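Local coordinates for copper-transporting ATPase (Sulfolobus solfataricus, PDB 2YJ3), which probably uses ATP hydrolysis to drive copper ions across the cell membrane, this chain being the catalytic cytosolic portion of the pump, at residues 35-41 / 135-139; 44-50 / 129-135; 56-62 / 83-88; 219-225 / 235-241. The protein carries 1 engineered substitution. All blocks are in the same frame, centred on the assembly; numbering follows the deposited sequence.

Contact 1: 35-41 / 135-139; sequences KTGTLTY and DVPRP
Arg138 lays its aliphatic part over the ring of Tyr41: CG of Arg138 stands above the ring centre, 4.2 Å from the Tyr41 centroid, in a CH-pi contact almost on the ring normal. The guanidinium does not lie flat on the ring but is turned 50° from it, with NH2 and NE directed at backbone oxygens. With the chain extended from CG to NE, NH2 of Arg138 reaches Gly37 O at 2.9 Å, nearly straight and within the guanidinium plane, while NE adds a weak bond to Thr38 O. Glycine suits position 37, where phi is positive, 100°. The Arg138 backbone N binds Leu39 O at 2.8 Å, and Tyr41 N binds Val136 O, placing Thr40 and Pro137 in a single bridge. At the other end of the contact, OD2 of Asp135 accepts from opposite faces of its carboxylate plane: NZ of Lys35 forms a salt bridge at 2.7 Å, and OG1 of Thr36 donates at 2.9 Å. Lys35 NZ also pairs with Asp161; all three are ATP-binding residues. Residues 35-38 are the KTGT of the P-type signature DKTGT, preceded in this chain by Glu34, held against the hinge between phosphorylation and nucleotide-binding domains.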
loop_
_atom_site.group_PDB
_atom_site.type_symbol
_atom_site.label_atom_id
_atom_site.label_comp_id
_atom_site.label_asym_id
_atom_site.label_seq_id
_atom_site.Cartn_x
_atom_site.Cartn_y
_atom_site.Cartn_z
ATOM N N LYS A 35 0.049 6.314 0.630
ATOM C CA LYS A 35 0.294 6.094 -0.783
ATOM C C LYS A 35 -0.100 4.667 -1.149
ATOM O O LYS A 35 -0.940 4.450 -2.014
ATOM C CB LYS A 35 1.758 6.364 -1.144
ATOM C CG LYS A 35 2.155 5.859 -2.527
ATOM C CD LYS A 35 3.585 6.231 -2.882
ATOM C CE LYS A 35 4.516 5.040 -2.752
ATOM N NZ LYS A 35 4.420 4.081 -3.890
ATOM N N THR A 36 0.485 3.697 -0.460
ATOM C CA THR A 36 0.387 2.314 -0.887
ATOM C C THR A 36 -0.921 1.670 -0.458
ATOM O O THR A 36 -1.209 1.576 0.735
ATOM C CB THR A 36 1.539 1.481 -0.315
ATOM O OG1 THR A 36 2.780 2.041 -0.752
ATOM C CG2 THR A 36 1.420 0.022 -0.774
ATOM N N GLY A 37 -1.704 1.218 -1.435
ATOM C CA GLY A 37 -2.916 0.483 -1.147
ATOM C C GLY A 37 -4.168 1.326 -1.245
ATOM O O GLY A 37 -5.255 0.801 -1.530
ATOM N N THR A 38 -4.040 2.627 -1.000
ATOM C CA THR A 38 -5.206 3.500 -1.073
ATOM C C THR A 38 -5.267 4.271 -2.383
ATOM O O THR A 38 -6.236 4.153 -3.128
ATOM C CB THR A 38 -5.295 4.462 0.125
ATOM O OG1 THR A 38 -4.350 5.519 -0.034
ATOM C CG2 THR A 38 -5.030 3.707 1.417
ATOM N N LEU A 39 -4.225 5.048 -2.666
ATOM C CA LEU A 39 -4.142 5.801 -3.913
ATOM C C LEU A 39 -3.629 4.908 -5.028
ATOM O O LEU A 39 -3.698 5.254 -6.204
ATOM C CB LEU A 39 -3.212 7.004 -3.748
ATOM C CG LEU A 39 -3.739 8.131 -2.864
ATOM C CD1 LEU A 39 -2.713 9.250 -2.732
ATOM C CD2 LEU A 39 -5.053 8.660 -3.430
ATOM N N THR A 40 -3.109 3.751 -4.651
ATOM C CA THR A 40 -2.600 2.805 -5.618
ATOM C C THR A 40 -3.188 1.460 -5.279
ATOM O O THR A 40 -3.695 1.260 -4.181
ATOM C CB THR A 40 -1.070 2.680 -5.518
ATOM O OG1 THR A 40 -0.728 2.142 -4.241
ATOM C CG2 THR A 40 -0.402 4.033 -5.688
ATOM N N TYR A 41 -3.113 0.527 -6.214
ATOM C CA TYR A 41 -3.601 -0.812 -5.951
ATOM C C TYR A 41 -2.744 -1.462 -4.873
ATOM O O TYR A 41 -1.617 -1.028 -4.615
ATOM C CB TYR A 41 -3.608 -1.628 -7.238
ATOM C CG TYR A 41 -4.649 -1.131 -8.223
ATOM C CD1 TYR A 41 -5.964 -1.566 -8.143
ATOM C CD2 TYR A 41 -4.324 -0.207 -9.210
ATOM C CE1 TYR A 41 -6.928 -1.110 -9.030
ATOM C CE2 TYR A 41 -5.275 0.254 -10.104
ATOM C CZ TYR A 41 -6.580 -0.204 -10.007
ATOM O OH TYR A 41 -7.542 0.243 -10.882
ATOM N N ASP A 135 4.261 0.871 -7.451
ATOM C CA ASP A 135 2.827 0.877 -7.210
ATOM C C ASP A 135 2.110 1.367 -8.464
ATOM O O ASP A 135 2.662 2.147 -9.242
ATOM C CB ASP A 135 2.483 1.767 -6.006
ATOM C CG ASP A 135 2.794 1.087 -4.656
ATOM O OD1 ASP A 135 2.746 -0.163 -4.585
ATOM O OD2 ASP A 135 3.081 1.801 -3.664
ATOM N N VAL A 136 0.887 0.891 -8.661
ATOM C CA VAL A 136 0.053 1.315 -9.778
ATOM C C VAL A 136 -1.059 2.218 -9.250
ATOM O O VAL A 136 -1.838 1.813 -8.396
ATOM C CB VAL A 136 -0.583 0.105 -10.491
ATOM C CG1 VAL A 136 -1.603 0.565 -11.537
ATOM C CG2 VAL A 136 0.494 -0.760 -11.120
ATOM N N PRO A 137 -1.124 3.457 -9.747
ATOM C CA PRO A 137 -2.164 4.374 -9.261
ATOM C C PRO A 137 -3.581 3.894 -9.588
ATOM O O PRO A 137 -3.795 3.232 -10.604
ATOM C CB PRO A 137 -1.854 5.690 -9.990
ATOM C CG PRO A 137 -0.925 5.318 -11.118
ATOM C CD PRO A 137 -0.178 4.101 -10.676
ATOM N N ARG A 138 -4.530 4.205 -8.711
ATOM C CA ARG A 138 -5.941 3.974 -9.001
ATOM C C ARG A 138 -6.484 5.116 -9.854
ATOM O O ARG A 138 -6.238 6.289 -9.568
ATOM C CB ARG A 138 -6.763 3.885 -7.718
ATOM C CG ARG A 138 -6.448 2.707 -6.839
ATOM C CD ARG A 138 -7.421 2.650 -5.671
ATOM N NE ARG A 138 -6.976 1.699 -4.658
ATOM C CZ ARG A 138 -7.253 0.404 -4.679
ATOM N NH1 ARG A 138 -7.993 -0.096 -5.666
ATOM N NH2 ARG A 138 -6.794 -0.386 -3.713
ATOM N N PRO A 139 -7.240 4.778 -10.901
ATOM C CA PRO A 139 -7.892 5.810 -11.717
ATOM C C PRO A 139 -8.994 6.531 -10.939
ATOM O O PRO A 139 -9.458 6.013 -9.919
ATOM C CB PRO A 139 -8.489 5.011 -12.875
ATOM C CG PRO A 139 -8.709 3.637 -12.311
ATOM C CD PRO A 139 -7.569 3.413 -11.347
HETATM O O HOH W 1 -0.102 -0.800 -6.965
#

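Contact 2: 44-50 / 129-135; sequences PIVTQFI and ASFNISD
A classic beta bulge marks the pairing of edge strand 45-50 with strand 126-134: Thr47 and Gln48 together oppose the single residue Asn132, and their backbone N atoms approach O of Asn132 from the same side of its carbonyl plane, at 2.8 Å from Thr47 N and 3.3 Å from Gln48 N. Thr47 adds a weak bond from OG1 to that oxygen; its hydroxyl sits between backbone N and carbonyl carbon (chi1 47°), which turns it to the neighbouring strand. Beyond the bulge, Asn132 N returns a bond to Gln48 O, and the two side chains run side by side. The strands belong to the six-stranded antiparallel sheet of the nucleotide-binding domain, whose face bearing Val46, Phe49, Phe131 and Ile133 packs its apolar side chains against helices 53-63 and 69-81. Phe49 swings CG anti to its N (chi1 172°), which carries CD1 of Phe49 over one face of the Phe131 ring, toward its rim and 3.3 Å from CE2 of Phe131; the rings meet obliquely, planes 44° apart. CE1 of Phe49 also touches Ala129, whose methyl lies against the ring. Near the hinge, CD1 of Ile133 presses tightly on CB of Pro44, at 3.4 Å, and Ile45 and Ser134 exchange two backbone bonds.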
loop_
_atom_site.group_PDB
_atom_site.type_symbol
_atom_site.label_atom_id
_atom_site.label_comp_id
_atom_site.label_asym_id
_atom_site.label_seq_id
_atom_site.Cartn_x
_atom_site.Cartn_y
_atom_site.Cartn_z
ATOM N N PRO A 44 1.771 -4.270 -6.316
ATOM C CA PRO A 44 2.674 -3.516 -7.187
ATOM C C PRO A 44 2.970 -4.298 -8.458
ATOM O O PRO A 44 2.522 -5.436 -8.588
ATOM C CB PRO A 44 3.943 -3.407 -6.346
ATOM C CG PRO A 44 3.942 -4.657 -5.525
ATOM C CD PRO A 44 2.490 -4.954 -5.227
ATOM N N ILE A 45 3.694 -3.689 -9.391
ATOM C CA ILE A 45 4.152 -4.409 -10.572
ATOM C C ILE A 45 5.662 -4.288 -10.750
ATOM O O ILE A 45 6.295 -3.349 -10.277
ATOM C CB ILE A 45 3.470 -3.937 -11.883
ATOM C CG1 ILE A 45 3.702 -2.444 -12.121
ATOM C CG2 ILE A 45 1.968 -4.252 -11.863
ATOM C CD1 ILE A 45 3.000 -1.903 -13.380
ATOM N N VAL A 46 6.217 -5.266 -11.445
ATOM C CA VAL A 46 7.585 -5.227 -11.891
ATOM C C VAL A 46 7.661 -4.239 -13.048
ATOM O O VAL A 46 7.013 -4.437 -14.077
ATOM C CB VAL A 46 7.989 -6.618 -12.368
ATOM C CG1 VAL A 46 9.277 -6.553 -13.166
ATOM C CG2 VAL A 46 8.081 -7.586 -11.161
ATOM N N THR A 47 8.409 -3.156 -12.870
ATOM C CA THR A 47 8.621 -2.188 -13.948
ATOM C C THR A 47 9.897 -2.482 -14.737
ATOM O O THR A 47 10.079 -1.980 -15.852
ATOM C CB THR A 47 8.652 -0.739 -13.430
ATOM O OG1 THR A 47 9.498 -0.660 -12.279
ATOM C CG2 THR A 47 7.248 -0.282 -13.048
ATOM N N GLN A 48 10.779 -3.299 -14.169
ATOM C CA GLN A 48 11.940 -3.784 -14.925
ATOM C C GLN A 48 12.692 -4.917 -14.226
ATOM O O GLN A 48 12.803 -4.950 -13.011
ATOM C CB GLN A 48 12.901 -2.642 -15.264
ATOM C CG GLN A 48 14.105 -2.543 -14.351
ATOM C CD GLN A 48 15.209 -1.681 -14.951
ATOM O OE1 GLN A 48 15.535 -1.799 -16.139
ATOM N NE2 GLN A 48 15.794 -0.814 -14.129
ATOM N N PHE A 49 13.180 -5.857 -15.016
ATOM C CA PHE A 49 13.986 -6.935 -14.514
ATOM C C PHE A 49 15.313 -6.920 -15.260
ATOM O O PHE A 49 15.335 -6.934 -16.488
ATOM C CB PHE A 49 13.298 -8.274 -14.750
ATOM C CG PHE A 49 14.168 -9.451 -14.435
ATOM C CD1 PHE A 49 14.476 -9.755 -13.121
ATOM C CD2 PHE A 49 14.697 -10.236 -15.458
ATOM C CE1 PHE A 49 15.305 -10.836 -12.813
ATOM C CE2 PHE A 49 15.527 -11.305 -15.174
ATOM C CZ PHE A 49 15.830 -11.610 -13.843
ATOM N N ILE A 50 16.407 -6.910 -14.509
ATOM C CA ILE A 50 17.737 -7.038 -15.077
ATOM C C ILE A 50 18.382 -8.351 -14.646
ATOM O O ILE A 50 18.528 -8.620 -13.465
ATOM C CB ILE A 50 18.622 -5.833 -14.690
ATOM C CG1 ILE A 50 18.041 -4.555 -15.293
ATOM C CG2 ILE A 50 20.030 -6.019 -15.236
ATOM C CD1 ILE A 50 18.743 -3.294 -14.891
ATOM N N ALA A 129 20.961 -10.549 -10.195
ATOM C CA ALA A 129 19.811 -9.981 -10.891
ATOM C C ALA A 129 19.118 -8.981 -9.991
ATOM O O ALA A 129 19.404 -8.915 -8.785
ATOM C CB ALA A 129 18.829 -11.095 -11.297
ATOM N N SER A 130 18.183 -8.221 -10.556
ATOM C CA SER A 130 17.420 -7.259 -9.762
ATOM C C SER A 130 16.096 -6.861 -10.417
ATOM O O SER A 130 15.916 -7.027 -11.629
ATOM C CB SER A 130 18.260 -6.008 -9.491
ATOM O OG SER A 130 18.428 -5.283 -10.695
ATOM N N PHE A 131 15.179 -6.330 -9.607
ATOM C CA PHE A 131 13.880 -5.840 -10.092
ATOM C C PHE A 131 13.688 -4.425 -9.634
ATOM O O PHE A 131 14.063 -4.082 -8.502
ATOM C CB PHE A 131 12.705 -6.613 -9.463
ATOM C CG PHE A 131 12.681 -8.073 -9.782
ATOM C CD1 PHE A 131 13.417 -8.975 -9.022
ATOM C CD2 PHE A 131 11.905 -8.552 -10.827
ATOM C CE1 PHE A 131 13.388 -10.322 -9.318
ATOM C CE2 PHE A 131 11.858 -9.906 -11.119
ATOM C CZ PHE A 131 12.600 -10.786 -10.378
ATOM N N ASN A 132 13.100 -3.608 -10.506
ATOM C CA ASN A 132 12.445 -2.384 -10.081
ATOM C C ASN A 132 10.962 -2.736 -9.979
ATOM O O ASN A 132 10.424 -3.317 -10.903
ATOM C CB ASN A 132 12.638 -1.281 -11.125
ATOM C CG ASN A 132 13.725 -0.288 -10.749
ATOM O OD1 ASN A 132 14.906 -0.633 -10.652
ATOM N ND2 ASN A 132 13.327 0.963 -10.549
ATOM N N ILE A 133 10.313 -2.425 -8.861
ATOM C CA ILE A 133 8.871 -2.617 -8.744
ATOM C C ILE A 133 8.218 -1.298 -8.347
ATOM O O ILE A 133 8.787 -0.525 -7.583
ATOM C CB ILE A 133 8.481 -3.703 -7.710
ATOM C CG1 ILE A 133 8.512 -3.143 -6.292
ATOM C CG2 ILE A 133 9.357 -4.934 -7.841
ATOM C CD1 ILE A 133 7.209 -2.485 -5.861
ATOM N N SER A 134 7.021 -1.041 -8.858
ATOM C CA SER A 134 6.326 0.188 -8.509
ATOM C C SER A 134 4.842 -0.035 -8.232
ATOM O O SER A 134 4.247 -1.015 -8.695
ATOM C CB SER A 134 6.513 1.235 -9.608
ATOM O OG SER A 134 5.778 0.878 -10.759
ATOM N N ASP A 135 4.261 0.871 -7.451
ATOM C CA ASP A 135 2.827 0.877 -7.210
ATOM C C ASP A 135 2.110 1.367 -8.464
ATOM O O ASP A 135 2.662 2.147 -9.242
ATOM C CB ASP A 135 2.483 1.767 -6.006
ATOM C CG ASP A 135 2.794 1.087 -4.656
ATOM O OD1 ASP A 135 2.746 -0.163 -4.585
ATOM O OD2 ASP A 135 3.081 1.801 -3.664
#

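Contact 3: 56-62 / 83-88; sequences LAYAASV and VKILEV
The extended chain 83-88 runs alongside helix 53-63 in the same sense, with CA atoms nearest at Ser61 and Ile85, 4.8 Å apart, and wider at Ala57 with Val83 and at Val62 with Val88. This is the nucleotide-binding domain, in which helices 53-63 and 69-81 form a pair on one face of the antiparallel sheet; residues 83-88 lead from the second helix back to the edge strand 91-94 and pass over the first on the way. Small residues on the helix make the close passage possible. The methyl of Ala57 points at the chain and meets two branched side chains, CB of Val83 at 4.2 Å and CD2 of Leu86 at 4.0 Å. That same CD2 of Leu86 also touches the edge of the Tyr58 ring, near its plane, while the hydroxyl of Tyr58 is hydrogen-bonded to Lys106. Ile85 takes a different course, laying CD1 beside the carbonyl oxygen of Ala60. At the far end, CG2 of Val88 sits against O of Ser61 and packs on CG2 of Val62, a buried apolar neighbour that also meets Val99 and Ile108 of the sheet. Serine suits position 61 because its small hydroxyl can both donate and accept. Turned beside the backbone N (chi1 -64°), OG of Ser61 donates to Ala57 O at 2.6 Å, from the opposite face of that carbonyl to Ser61 N, and accepts at 2.7 Å from N of Leu86.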
loop_
_atom_site.group_PDB
_atom_site.type_symbol
_atom_site.label_atom_id
_atom_site.label_comp_id
_atom_site.label_asym_id
_atom_site.label_seq_id
_atom_site.Cartn_x
_atom_site.Cartn_y
_atom_site.Cartn_z
ATOM N N LEU A 56 15.589 -15.278 -13.128
ATOM C CA LEU A 56 14.178 -14.920 -13.032
ATOM C C LEU A 56 13.383 -16.093 -12.463
ATOM O O LEU A 56 12.586 -15.928 -11.539
ATOM C CB LEU A 56 13.652 -14.517 -14.427
ATOM C CG LEU A 56 12.162 -14.169 -14.567
ATOM C CD1 LEU A 56 11.736 -13.168 -13.497
ATOM C CD2 LEU A 56 11.827 -13.662 -16.008
ATOM N N ALA A 57 13.616 -17.284 -13.004
ATOM C CA ALA A 57 12.875 -18.469 -12.578
ATOM C C ALA A 57 13.202 -18.823 -11.133
ATOM O O ALA A 57 12.346 -19.321 -10.410
ATOM C CB ALA A 57 13.192 -19.642 -13.477
ATOM N N TYR A 58 14.451 -18.596 -10.728
ATOM C CA TYR A 58 14.868 -18.886 -9.368
ATOM C C TYR A 58 14.165 -17.951 -8.396
ATOM O O TYR A 58 13.588 -18.383 -7.416
ATOM C CB TYR A 58 16.390 -18.754 -9.228
ATOM C CG TYR A 58 17.181 -19.941 -9.748
ATOM C CD1 TYR A 58 16.550 -21.140 -10.051
ATOM C CD2 TYR A 58 18.563 -19.859 -9.934
ATOM C CE1 TYR A 58 17.258 -22.220 -10.530
ATOM C CE2 TYR A 58 19.287 -20.944 -10.410
ATOM C CZ TYR A 58 18.626 -22.127 -10.693
ATOM O OH TYR A 58 19.320 -23.231 -11.154
ATOM N N ALA A 59 14.213 -16.659 -8.674
ATOM C CA ALA A 59 13.574 -15.679 -7.804
ATOM C C ALA A 59 12.065 -15.950 -7.658
ATOM O O ALA A 59 11.530 -15.920 -6.567
ATOM C CB ALA A 59 13.798 -14.289 -8.352
ATOM N N ALA A 60 11.384 -16.186 -8.773
ATOM C CA ALA A 60 9.942 -16.413 -8.766
ATOM C C ALA A 60 9.598 -17.682 -8.008
ATOM O O ALA A 60 8.583 -17.751 -7.292
ATOM C CB ALA A 60 9.411 -16.500 -10.222
ATOM N N SER A 61 10.439 -18.699 -8.179
ATOM C CA SER A 61 10.236 -19.974 -7.513
ATOM C C SER A 61 10.295 -19.800 -5.996
ATOM O O SER A 61 9.512 -20.399 -5.274
ATOM C CB SER A 61 11.259 -21.017 -7.985
ATOM O OG SER A 61 11.114 -21.306 -9.365
ATOM N N VAL A 62 11.217 -18.979 -5.501
ATOM C CA VAL A 62 11.242 -18.729 -4.063
ATOM C C VAL A 62 10.087 -17.806 -3.649
ATOM O O VAL A 62 9.432 -18.026 -2.631
ATOM C CB VAL A 62 12.594 -18.146 -3.596
ATOM C CG1 VAL A 62 12.539 -17.825 -2.117
ATOM C CG2 VAL A 62 13.714 -19.133 -3.884
ATOM N N VAL A 83 8.217 -18.498 -17.714
ATOM C CA VAL A 83 9.031 -19.423 -16.943
ATOM C C VAL A 83 8.149 -20.192 -15.965
ATOM O O VAL A 83 7.110 -19.691 -15.537
ATOM C CB VAL A 83 10.186 -18.699 -16.220
ATOM C CG1 VAL A 83 11.055 -17.972 -17.237
ATOM C CG2 VAL A 83 9.647 -17.715 -15.203
ATOM N N LYS A 84 8.549 -21.417 -15.632
ATOM C CA LYS A 84 7.762 -22.233 -14.712
ATOM C C LYS A 84 8.366 -22.255 -13.316
ATOM O O LYS A 84 9.567 -22.095 -13.144
ATOM C CB LYS A 84 7.569 -23.661 -15.235
ATOM C CG LYS A 84 8.851 -24.429 -15.463
ATOM C CD LYS A 84 8.580 -25.902 -15.787
ATOM C CE LYS A 84 9.894 -26.671 -15.957
ATOM N NZ LYS A 84 9.711 -28.061 -16.465
ATOM N N ILE A 85 7.504 -22.437 -12.327
ATOM C CA ILE A 85 7.915 -22.505 -10.934
ATOM C C ILE A 85 8.680 -23.792 -10.638
ATOM O O ILE A 85 8.245 -24.887 -11.003
ATOM C CB ILE A 85 6.700 -22.414 -9.999
ATOM C CG1 ILE A 85 6.005 -21.068 -10.165
ATOM C CG2 ILE A 85 7.134 -22.578 -8.552
ATOM C CD1 ILE A 85 6.881 -19.890 -9.802
ATOM N N LEU A 86 9.811 -23.648 -9.958
ATOM C CA LEU A 86 10.690 -24.774 -9.638
ATOM C C LEU A 86 10.517 -25.235 -8.184
ATOM O O LEU A 86 10.058 -24.474 -7.329
ATOM C CB LEU A 86 12.145 -24.378 -9.904
ATOM C CG LEU A 86 12.707 -24.506 -11.326
ATOM C CD1 LEU A 86 11.622 -24.822 -12.350
ATOM C CD2 LEU A 86 13.506 -23.258 -11.734
ATOM N N GLU A 87 10.878 -26.479 -7.895
ATOM C CA GLU A 87 10.798 -26.956 -6.511
ATOM C C GLU A 87 11.830 -26.290 -5.595
ATOM O O GLU A 87 13.029 -26.357 -5.841
ATOM C CB GLU A 87 10.926 -28.481 -6.437
ATOM N N VAL A 88 11.344 -25.658 -4.530
ATOM C CA VAL A 88 12.193 -25.044 -3.508
ATOM C C VAL A 88 12.200 -25.859 -2.213
ATOM O O VAL A 88 11.173 -26.407 -1.817
ATOM C CB VAL A 88 11.694 -23.635 -3.139
ATOM C CG1 VAL A 88 12.584 -23.001 -2.019
ATOM C CG2 VAL A 88 11.622 -22.748 -4.378
#

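Contact 4: 219-225 / 235-241; sequences VSVAMGN and DIILVSN
Ser220 and Asp235 grip each other's backbone where strands 219-223 and 236-238 begin. OG of Ser220, placed between its own N and carbonyl carbon (chi1 57°), accepts from Asp235 N at 2.9 Å in a nearly straight bond, while OD2 of Asp235 receives a weak one from Ser220 N. Regular parallel bonds follow, ending with Leu238 N to Ala222 O at 2.7 Å, as expected in the central sheet of a haloacid dehalogenase-like phosphorylation domain. Beta-branched residues suit these strands: Val221, with CG1 anti to its N, sends CG2 against CB of Ile236 at 4.1 Å and CG1 toward CG of Leu238. Met223 is bent at chi2 and chi3, a folding that its unbranched chain permits and that brings CE to 3.2 Å from OD1 of Asn241. Asn241 takes the left-handed backbone shape asparagine tolerates well, closing a type I turn from Leu238. Glycine at 224 keeps a side chain away from the oxygens of Leu238 and Val239. Here the bonding thins: Gly224 N is shared weakly between Leu238 O and Asn241 OD1, and OD1 also takes a weak bond from Asn225 N, consistent with the poor order of Asn225.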
loop_
_atom_site.group_PDB
_atom_site.type_symbol
_atom_site.label_atom_id
_atom_site.label_comp_id
_atom_site.label_asym_id
_atom_site.label_seq_id
_atom_site.Cartn_x
_atom_site.Cartn_y
_atom_site.Cartn_z
ATOM N N VAL A 219 -11.169 10.153 12.365
ATOM C CA VAL A 219 -11.925 9.058 11.763
ATOM C C VAL A 219 -11.031 8.285 10.816
ATOM O O VAL A 219 -10.356 8.858 9.966
ATOM C CB VAL A 219 -13.270 9.507 11.115
ATOM C CG1 VAL A 219 -13.286 11.005 10.896
ATOM C CG2 VAL A 219 -13.564 8.723 9.816
ATOM N N SER A 220 -10.999 6.978 11.016
ATOM C CA SER A 220 -10.089 6.122 10.304
ATOM C C SER A 220 -10.824 5.235 9.317
ATOM O O SER A 220 -11.882 4.688 9.618
ATOM C CB SER A 220 -9.329 5.238 11.291
ATOM O OG SER A 220 -10.237 4.481 12.076
ATOM N N VAL A 221 -10.220 5.068 8.150
ATOM C CA VAL A 221 -10.742 4.186 7.135
ATOM C C VAL A 221 -9.677 3.157 6.767
ATOM O O VAL A 221 -8.558 3.513 6.405
ATOM C CB VAL A 221 -11.121 4.983 5.882
ATOM C CG1 VAL A 221 -11.688 4.063 4.801
ATOM C CG2 VAL A 221 -12.094 6.076 6.233
ATOM N N ALA A 222 -10.035 1.880 6.877
ATOM C CA ALA A 222 -9.207 0.775 6.418
ATOM C C ALA A 222 -9.686 0.259 5.060
ATOM O O ALA A 222 -10.890 0.138 4.832
ATOM C CB ALA A 222 -9.265 -0.358 7.431
ATOM N N MET A 223 -8.749 -0.075 4.173
ATOM C CA MET A 223 -9.092 -0.760 2.930
ATOM C C MET A 223 -9.514 -2.222 3.172
ATOM O O MET A 223 -9.153 -2.835 4.178
ATOM C CB MET A 223 -7.920 -0.712 1.947
ATOM C CG MET A 223 -7.410 0.692 1.652
ATOM S SD MET A 223 -8.597 1.713 0.748
ATOM C CE MET A 223 -8.697 0.799 -0.791
ATOM N N GLY A 224 -10.279 -2.778 2.240
ATOM C CA GLY A 224 -10.616 -4.189 2.294
ATOM C C GLY A 224 -9.410 -5.043 1.949
ATOM O O GLY A 224 -9.411 -6.248 2.200
ATOM N N ASN A 225 -8.375 -4.408 1.389
ATOM C CA ASN A 225 -7.155 -5.102 0.961
ATOM C C ASN A 225 -6.106 -5.284 2.065
ATOM O O ASN A 225 -5.916 -4.416 2.921
ATOM C CB ASN A 225 -6.547 -4.442 -0.298
ATOM C CG ASN A 225 -5.535 -3.318 0.016
ATOM O OD1 ASN A 225 -4.662 -3.456 0.877
ATOM N ND2 ASN A 225 -5.632 -2.219 -0.728
ATOM N N ASP A 235 -12.617 2.793 12.026
ATOM C CA ASP A 235 -13.973 3.324 12.054
ATOM C C ASP A 235 -14.786 2.883 10.847
ATOM O O ASP A 235 -15.981 2.594 10.956
ATOM C CB ASP A 235 -13.930 4.846 12.114
ATOM C CG ASP A 235 -13.456 5.358 13.460
ATOM O OD1 ASP A 235 -13.308 4.540 14.394
ATOM O OD2 ASP A 235 -13.239 6.577 13.588
ATOM N N ILE A 236 -14.137 2.843 9.688
ATOM C CA ILE A 236 -14.811 2.446 8.461
ATOM C C ILE A 236 -13.964 1.497 7.661
ATOM O O ILE A 236 -12.818 1.800 7.341
ATOM C CB ILE A 236 -15.101 3.640 7.557
ATOM C CG1 ILE A 236 -15.995 4.643 8.271
ATOM C CG2 ILE A 236 -15.731 3.162 6.245
ATOM C CD1 ILE A 236 -16.019 5.985 7.591
ATOM N N ILE A 237 -14.527 0.351 7.316
ATOM C CA ILE A 237 -13.829 -0.555 6.425
ATOM C C ILE A 237 -14.388 -0.438 4.996
ATOM O O ILE A 237 -15.603 -0.580 4.769
ATOM C CB ILE A 237 -13.890 -2.002 6.952
ATOM C CG1 ILE A 237 -13.396 -2.039 8.402
ATOM C CG2 ILE A 237 -13.092 -2.932 6.061
ATOM C CD1 ILE A 237 -13.158 -3.427 8.946
ATOM N N LEU A 238 -13.503 -0.146 4.043
ATOM C CA LEU A 238 -13.898 -0.037 2.639
ATOM C C LEU A 238 -13.835 -1.403 2.008
ATOM O O LEU A 238 -12.861 -1.718 1.308
ATOM C CB LEU A 238 -12.968 0.898 1.862
ATOM C CG LEU A 238 -13.467 2.270 1.420
ATOM C CD1 LEU A 238 -12.725 2.705 0.170
ATOM C CD2 LEU A 238 -14.945 2.251 1.144
ATOM N N VAL A 239 -14.872 -2.213 2.244
ATOM C CA VAL A 239 -14.908 -3.577 1.728
ATOM C C VAL A 239 -14.680 -3.550 0.240
ATOM O O VAL A 239 -14.028 -4.428 -0.330
ATOM C CB VAL A 239 -16.292 -4.226 1.895
ATOM C CG1 VAL A 239 -16.199 -5.719 1.634
ATOM C CG2 VAL A 239 -16.845 -3.948 3.256
ATOM N N SER A 240 -15.247 -2.529 -0.383
ATOM C CA SER A 240 -15.263 -2.421 -1.830
ATOM C C SER A 240 -13.906 -1.988 -2.367
ATOM O O SER A 240 -13.615 -2.154 -3.554
ATOM C CB SER A 240 -16.324 -1.404 -2.239
ATOM O OG SER A 240 -16.140 -0.190 -1.530
ATOM N N ASN A 241 -13.075 -1.432 -1.487
ATOM C CA ASN A 241 -11.846 -0.780 -1.913
ATOM C C ASN A 241 -12.166 0.381 -2.830
ATOM O O ASN A 241 -11.302 0.880 -3.551
ATOM C CB ASN A 241 -10.919 -1.762 -2.613
ATOM C CG ASN A 241 -10.272 -2.723 -1.655
ATOM O OD1 ASN A 241 -9.584 -2.309 -0.721
ATOM N ND2 ASN A 241 -10.492 -4.020 -1.870
#

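Overall arrangement
The contacts follow the molecule from the phosphorylation domain to the nucleotide-binding domain. Contact 1 lies between contacts 4 and 2, its centre about 14 Å from that of contact 4 and about 16 Å from that of contact 2. Asp135 belongs to both contacts 1 and 2, which also touch where CG2 of Val136 meets CD1 of Ile45 at 3.6 Å. Toward contact 4, Gly37 O accepts a weak bond from ND2 of Asn225. Contact 3 backs onto contact 2 through CZ of Phe49 and CB of Leu56, 3.7 Å apart, and sits about 34 Å, centre to centre, from contact 4. ATP-binding Lys35 and Thr36 lie in contact 1. Beside contact 2, a magnesium ion lies about 4 Å from the Val46 side chain.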